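Local atomic coordinates of glycosyl transferase family 8 (Streptococcus pneumoniae, PDB entry 5GVV), a protein that transfers galactose from UDP-galactose to the terminal glucose of the already glycosylated serine-rich repeat protein PsrP, the third step of its O-glycosylation. Residues 50-62 with 259-273. Residues are numbered along the deposited sequence; the frame is centred on the assembly and turned at random.
Sequences QIRIYLQEMGGDL and LNEWFSKSVKYPSKS
Tyr269 N donates to Glu57 O over 2.9 Å, and Lys272 N donates to the amide oxygen Gln56 OE1, also at 2.9 Å but tilted 31° from the carbonyl plane. These two hydrogen bonds tie the loop 267-273 to helix 50-57, a worked example of how a chain leaving one domain can be held along the last turns of a helix. The other end of the Gln56 amide is fixed too: Gln56 NE2 reaches Asp61 OD1, which it meets from above the carboxylate plane, while Leu62 N approaches the same oxygen from the opposite face. With both ends bonded, the amide has little freedom to flip; the Gln56 and Lys272 side chains cross at about a right angle, Lys272 CB lying against the amide.

Glu57 and Lys268 are linked through a water. Glu57 OE2 and Lys268 NZ stay 4.3 Å apart, and the water between them donates to the carboxylate and accepts from both the ammonium and Ser271 N. Lys268 NZ also bonds directly to Tyr269 O.

In the fold, helix 45-57 leads into edge strand 61-66 of the GT-A-type nucleotide-binding sheet, and the 267-273 loop heads for the second, parallel-sheet domain, well away from the UDP site. A Schellman motif with Gly59 at C-prime ends helix 45-57. Gly59 CA lies over one face of the Tyr269 ring, a CH-pi contact at 4.0 Å from the centroid; the Tyr269 hydroxyl bonds to His33.

Apolar packing joins the two helices; the axes of 50-57 and 259-263 run at 21° to each other. Leu259 forks between two neighbours, CD1 against Tyr54 CD1 (3.5 Å) and CD2 against Met58 CG (3.7 Å). Extended at chi2 (-178°), selenomethionine Met58 carries SE obliquely to Trp262 CD1 at 3.4 Å, a Met-aromatic contact, while the indole NE1 bonds to Cys28 O.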
loop_
_atom_site.group_PDB
_atom_site.type_symbol
_atom_site.label_atom_id
_atom_site.label_comp_id
_atom_site.label_asym_id
_atom_site.label_seq_id
_atom_site.Cartn_x
_atom_site.Cartn_y
_atom_site.Cartn_z
ATOM N N GLN A 50 -12.782 3.545 7.395
ATOM C CA GLN A 50 -13.220 2.237 6.914
ATOM C C GLN A 50 -12.796 1.094 7.830
ATOM O O GLN A 50 -13.601 0.215 8.160
ATOM C CB GLN A 50 -12.690 1.979 5.502
ATOM C CG GLN A 50 -13.212 0.677 4.900
ATOM C CD GLN A 50 -14.720 0.689 4.718
ATOM O OE1 GLN A 50 -15.237 1.362 3.830
ATOM N NE2 GLN A 50 -15.432 -0.047 5.565
ATOM N N ILE A 51 -11.527 1.094 8.224
ATOM C CA ILE A 51 -10.997 0.012 9.037
ATOM C C ILE A 51 -11.656 0.035 10.419
ATOM O O ILE A 51 -11.875 -1.017 11.028
ATOM C CB ILE A 51 -9.464 0.113 9.170
ATOM C CG1 ILE A 51 -8.803 0.155 7.791
ATOM C CG2 ILE A 51 -8.909 -1.050 9.984
ATOM C CD1 ILE A 51 -9.217 -0.989 6.875
ATOM N N ARG A 52 -11.981 1.236 10.899
ATOM C CA ARG A 52 -12.641 1.388 12.198
ATOM C C ARG A 52 -13.983 0.666 12.209
ATOM O O ARG A 52 -14.343 0.036 13.197
ATOM C CB ARG A 52 -12.839 2.868 12.549
ATOM C CG ARG A 52 -13.625 3.103 13.835
ATOM C CD ARG A 52 -13.693 4.580 14.193
ATOM N NE ARG A 52 -12.363 5.123 14.445
ATOM C CZ ARG A 52 -11.818 6.118 13.751
ATOM N NH1 ARG A 52 -12.493 6.701 12.764
ATOM N NH2 ARG A 52 -10.595 6.541 14.049
ATOM N N ILE A 53 -14.712 0.752 11.099
ATOM C CA ILE A 53 -15.965 0.019 10.946
ATOM C C ILE A 53 -15.753 -1.490 11.062
ATOM O O ILE A 53 -16.547 -2.188 11.702
ATOM C CB ILE A 53 -16.630 0.324 9.591
ATOM C CG1 ILE A 53 -17.081 1.786 9.537
ATOM C CG2 ILE A 53 -17.814 -0.608 9.345
ATOM C CD1 ILE A 53 -17.691 2.201 8.206
ATOM N N TYR A 54 -14.692 -1.993 10.436
ATOM C CA TYR A 54 -14.379 -3.419 10.513
ATOM C C TYR A 54 -14.163 -3.831 11.963
ATOM O O TYR A 54 -14.713 -4.836 12.425
ATOM C CB TYR A 54 -13.120 -3.746 9.705
ATOM C CG TYR A 54 -13.246 -3.497 8.222
ATOM C CD1 TYR A 54 -14.493 -3.461 7.603
ATOM C CD2 TYR A 54 -12.119 -3.300 7.438
ATOM C CE1 TYR A 54 -14.608 -3.231 6.241
ATOM C CE2 TYR A 54 -12.226 -3.060 6.077
ATOM C CZ TYR A 54 -13.471 -3.031 5.488
ATOM O OH TYR A 54 -13.577 -2.800 4.128
ATOM N N LEU A 55 -13.346 -3.059 12.673
ATOM C CA LEU A 55 -13.003 -3.377 14.054
ATOM C C LEU A 55 -14.244 -3.384 14.939
ATOM O O LEU A 55 -14.405 -4.268 15.779
ATOM C CB LEU A 55 -11.969 -2.388 14.599
ATOM C CG LEU A 55 -10.508 -2.838 14.559
ATOM C CD1 LEU A 55 -10.314 -4.068 15.423
ATOM C CD2 LEU A 55 -10.075 -3.129 13.134
ATOM N N GLN A 56 -15.124 -2.405 14.738
ATOM C CA GLN A 56 -16.356 -2.313 15.516
ATOM C C GLN A 56 -17.301 -3.483 15.245
ATOM O O GLN A 56 -17.960 -3.989 16.158
ATOM C CB GLN A 56 -17.059 -0.979 15.236
ATOM C CG GLN A 56 -16.269 0.240 15.724
ATOM C CD GLN A 56 -16.937 1.549 15.380
ATOM O OE1 GLN A 56 -17.894 1.584 14.607
ATOM N NE2 GLN A 56 -16.438 2.640 15.949
ATOM N N GLU A 57 -17.369 -3.908 13.989
ATOM C CA GLU A 57 -18.225 -5.026 13.617
ATOM C C GLU A 57 -17.744 -6.324 14.261
ATOM O O GLU A 57 -18.525 -7.264 14.437
ATOM C CB GLU A 57 -18.306 -5.152 12.087
ATOM C CG GLU A 57 -19.112 -4.028 11.441
ATOM C CD GLU A 57 -19.137 -4.082 9.924
ATOM O OE1 GLU A 57 -18.266 -4.739 9.319
ATOM O OE2 GLU A 57 -20.037 -3.448 9.333
HETATM N N MSE A 58 -16.497 -6.347 14.631
HETATM C CA MSE A 58 -15.900 -7.507 15.268
HETATM C C MSE A 58 -15.883 -7.305 16.791
HETATM O O MSE A 58 -15.272 -8.078 17.499
HETATM C CB MSE A 58 -14.525 -7.849 14.700
HETATM C CG MSE A 58 -14.610 -8.289 13.228
HETATM SE SE MSE A 58 -12.762 -8.759 12.697
HETATM C CE MSE A 58 -11.677 -7.191 12.623
ATOM N N GLY A 59 -16.579 -6.272 17.270
ATOM C CA GLY A 59 -16.722 -6.003 18.690
ATOM C C GLY A 59 -15.594 -5.200 19.307
ATOM O O GLY A 59 -15.405 -5.228 20.528
ATOM N N GLY A 60 -14.846 -4.477 18.475
ATOM C CA GLY A 60 -13.718 -3.701 18.966
ATOM C C GLY A 60 -13.777 -2.257 18.503
ATOM O O GLY A 60 -14.860 -1.728 18.260
ATOM N N ASP A 61 -12.618 -1.612 18.387
ATOM C CA ASP A 61 -12.562 -0.239 17.886
ATOM C C ASP A 61 -11.176 0.068 17.324
ATOM O O ASP A 61 -10.243 -0.736 17.460
ATOM C CB ASP A 61 -12.906 0.749 19.002
ATOM C CG ASP A 61 -13.696 1.950 18.504
ATOM O OD1 ASP A 61 -13.713 2.200 17.279
ATOM O OD2 ASP A 61 -14.294 2.650 19.350
ATOM N N LEU A 62 -11.045 1.227 16.687
ATOM C CA LEU A 62 -9.759 1.666 16.145
ATOM C C LEU A 62 -9.508 3.122 16.527
ATOM O O LEU A 62 -10.304 4.009 16.198
ATOM C CB LEU A 62 -9.719 1.490 14.622
ATOM C CG LEU A 62 -8.420 1.935 13.940
ATOM C CD1 LEU A 62 -7.215 1.198 14.531
ATOM C CD2 LEU A 62 -8.483 1.736 12.430
ATOM N N LEU A 259 -13.991 -10.704 8.052
ATOM C CA LEU A 259 -15.307 -10.412 8.612
ATOM C C LEU A 259 -16.268 -11.593 8.449
ATOM O O LEU A 259 -17.032 -11.905 9.364
ATOM C CB LEU A 259 -15.887 -9.152 7.967
ATOM C CG LEU A 259 -15.130 -7.861 8.274
ATOM C CD1 LEU A 259 -15.550 -6.752 7.325
ATOM C CD2 LEU A 259 -15.355 -7.440 9.716
ATOM N N ASN A 260 -16.217 -12.256 7.297
ATOM C CA ASN A 260 -17.084 -13.406 7.039
ATOM C C ASN A 260 -16.863 -14.589 7.990
ATOM O O ASN A 260 -17.816 -15.292 8.347
ATOM C CB ASN A 260 -16.938 -13.880 5.589
ATOM C CG ASN A 260 -17.672 -15.179 5.328
ATOM O OD1 ASN A 260 -17.113 -16.268 5.481
ATOM N ND2 ASN A 260 -18.939 -15.073 4.947
ATOM N N GLU A 261 -15.613 -14.819 8.382
ATOM C CA GLU A 261 -15.295 -15.878 9.338
ATOM C C GLU A 261 -15.951 -15.610 10.690
ATOM O O GLU A 261 -16.545 -16.508 11.290
ATOM C CB GLU A 261 -13.781 -16.006 9.515
ATOM C CG GLU A 261 -13.046 -16.504 8.282
ATOM C CD GLU A 261 -13.122 -18.012 8.120
ATOM O OE1 GLU A 261 -13.546 -18.698 9.076
ATOM O OE2 GLU A 261 -12.748 -18.509 7.035
ATOM N N TRP A 262 -15.836 -14.374 11.171
ATOM C CA TRP A 262 -16.446 -13.993 12.440
ATOM C C TRP A 262 -17.969 -13.962 12.345
ATOM O O TRP A 262 -18.654 -14.457 13.238
ATOM C CB TRP A 262 -15.917 -12.632 12.910
ATOM C CG TRP A 262 -14.485 -12.686 13.360
ATOM C CD1 TRP A 262 -13.411 -12.087 12.764
ATOM C CD2 TRP A 262 -13.971 -13.399 14.490
ATOM N NE1 TRP A 262 -12.263 -12.376 13.461
ATOM C CE2 TRP A 262 -12.581 -13.182 14.526
ATOM C CE3 TRP A 262 -14.555 -14.195 15.482
ATOM C CZ2 TRP A 262 -11.761 -13.739 15.514
ATOM C CZ3 TRP A 262 -13.745 -14.742 16.461
ATOM C CH2 TRP A 262 -12.365 -14.513 16.471
ATOM N N PHE A 263 -18.496 -13.389 11.262
ATOM C CA PHE A 263 -19.945 -13.295 11.081
ATOM C C PHE A 263 -20.585 -14.686 10.981
ATOM O O PHE A 263 -21.688 -14.907 11.486
ATOM C CB PHE A 263 -20.302 -12.476 9.833
ATOM C CG PHE A 263 -19.909 -11.017 9.905
ATOM C CD1 PHE A 263 -19.255 -10.494 11.015
ATOM C CD2 PHE A 263 -20.211 -10.164 8.846
ATOM C CE1 PHE A 263 -18.893 -9.154 11.062
ATOM C CE2 PHE A 263 -19.862 -8.822 8.886
ATOM C CZ PHE A 263 -19.201 -8.316 9.997
ATOM N N SER A 264 -19.894 -15.625 10.342
ATOM C CA SER A 264 -20.442 -16.971 10.185
ATOM C C SER A 264 -20.498 -17.742 11.508
ATOM O O SER A 264 -21.160 -18.779 11.595
ATOM C CB SER A 264 -19.664 -17.763 9.129
ATOM O OG SER A 264 -18.311 -17.948 9.512
ATOM N N LYS A 265 -19.813 -17.239 12.532
ATOM C CA LYS A 265 -19.911 -17.824 13.864
ATOM C C LYS A 265 -20.716 -16.900 14.766
ATOM O O LYS A 265 -20.625 -16.975 15.997
ATOM C CB LYS A 265 -18.523 -18.093 14.441
ATOM C CG LYS A 265 -17.631 -18.835 13.458
ATOM C CD LYS A 265 -16.566 -19.680 14.146
ATOM C CE LYS A 265 -15.939 -20.654 13.143
ATOM N NZ LYS A 265 -14.720 -21.339 13.670
ATOM N N SER A 266 -21.499 -16.030 14.129
ATOM C CA SER A 266 -22.417 -15.122 14.821
ATOM C C SER A 266 -21.732 -14.073 15.697
ATOM O O SER A 266 -22.367 -13.478 16.576
ATOM C CB SER A 266 -23.462 -15.907 15.621
ATOM O OG SER A 266 -24.237 -16.728 14.762
ATOM N N VAL A 267 -20.448 -13.835 15.449
ATOM C CA VAL A 267 -19.750 -12.728 16.098
ATOM C C VAL A 267 -19.882 -11.471 15.224
ATOM O O VAL A 267 -19.020 -11.179 14.386
ATOM C CB VAL A 267 -18.271 -13.076 16.385
ATOM C CG1 VAL A 267 -17.559 -11.905 17.045
ATOM C CG2 VAL A 267 -18.183 -14.316 17.283
ATOM N N LYS A 268 -20.986 -10.752 15.407
ATOM C CA LYS A 268 -21.300 -9.575 14.599
ATOM C C LYS A 268 -21.808 -8.491 15.528
ATOM O O LYS A 268 -22.659 -8.753 16.382
ATOM C CB LYS A 268 -22.378 -9.909 13.562
ATOM C CG LYS A 268 -22.969 -8.694 12.823
ATOM C CD LYS A 268 -21.893 -7.943 12.066
ATOM C CE LYS A 268 -22.453 -6.887 11.130
ATOM N NZ LYS A 268 -22.782 -5.624 11.831
ATOM N N TYR A 269 -21.270 -7.285 15.376
ATOM C CA TYR A 269 -21.727 -6.135 16.144
ATOM C C TYR A 269 -22.048 -4.997 15.187
ATOM O O TYR A 269 -21.449 -4.895 14.119
ATOM C CB TYR A 269 -20.671 -5.725 17.179
ATOM C CG TYR A 269 -20.465 -6.773 18.256
ATOM C CD1 TYR A 269 -19.689 -7.903 18.016
ATOM C CD2 TYR A 269 -21.053 -6.636 19.506
ATOM C CE1 TYR A 269 -19.503 -8.868 18.996
ATOM C CE2 TYR A 269 -20.871 -7.601 20.496
ATOM C CZ TYR A 269 -20.098 -8.710 20.234
ATOM O OH TYR A 269 -19.915 -9.666 21.216
ATOM N N PRO A 270 -23.017 -4.147 15.551
ATOM C CA PRO A 270 -23.394 -3.082 14.616
ATOM C C PRO A 270 -22.266 -2.076 14.429
ATOM O O PRO A 270 -21.599 -1.720 15.405
ATOM C CB PRO A 270 -24.588 -2.416 15.314
ATOM C CG PRO A 270 -24.380 -2.694 16.778
ATOM C CD PRO A 270 -23.766 -4.072 16.820
ATOM N N SER A 271 -22.031 -1.653 13.190
ATOM C CA SER A 271 -21.113 -0.548 12.936
ATOM C C SER A 271 -21.661 0.691 13.633
ATOM O O SER A 271 -22.872 0.901 13.649
ATOM C CB SER A 271 -20.988 -0.290 11.434
ATOM O OG SER A 271 -20.490 1.011 11.183
ATOM N N LYS A 272 -20.782 1.501 14.222
ATOM C CA LYS A 272 -21.214 2.709 14.929
ATOM C C LYS A 272 -21.131 3.939 14.039
ATOM O O LYS A 272 -21.369 5.062 14.493
ATOM C CB LYS A 272 -20.369 2.947 16.183
ATOM C CG LYS A 272 -20.426 1.837 17.222
ATOM C CD LYS A 272 -19.741 2.278 18.508
ATOM C CE LYS A 272 -19.673 1.148 19.518
ATOM N NZ LYS A 272 -19.058 1.583 20.809
ATOM N N SER A 273 -20.782 3.730 12.774
ATOM C CA SER A 273 -20.636 4.847 11.849
ATOM C C SER A 273 -21.995 5.468 11.562
ATOM O O SER A 273 -23.016 4.775 11.546
ATOM C CB SER A 273 -19.987 4.394 10.543
ATOM O OG SER A 273 -20.958 4.229 9.527
HETATM O O HOH W 1 -22.308 -3.171 10.744
#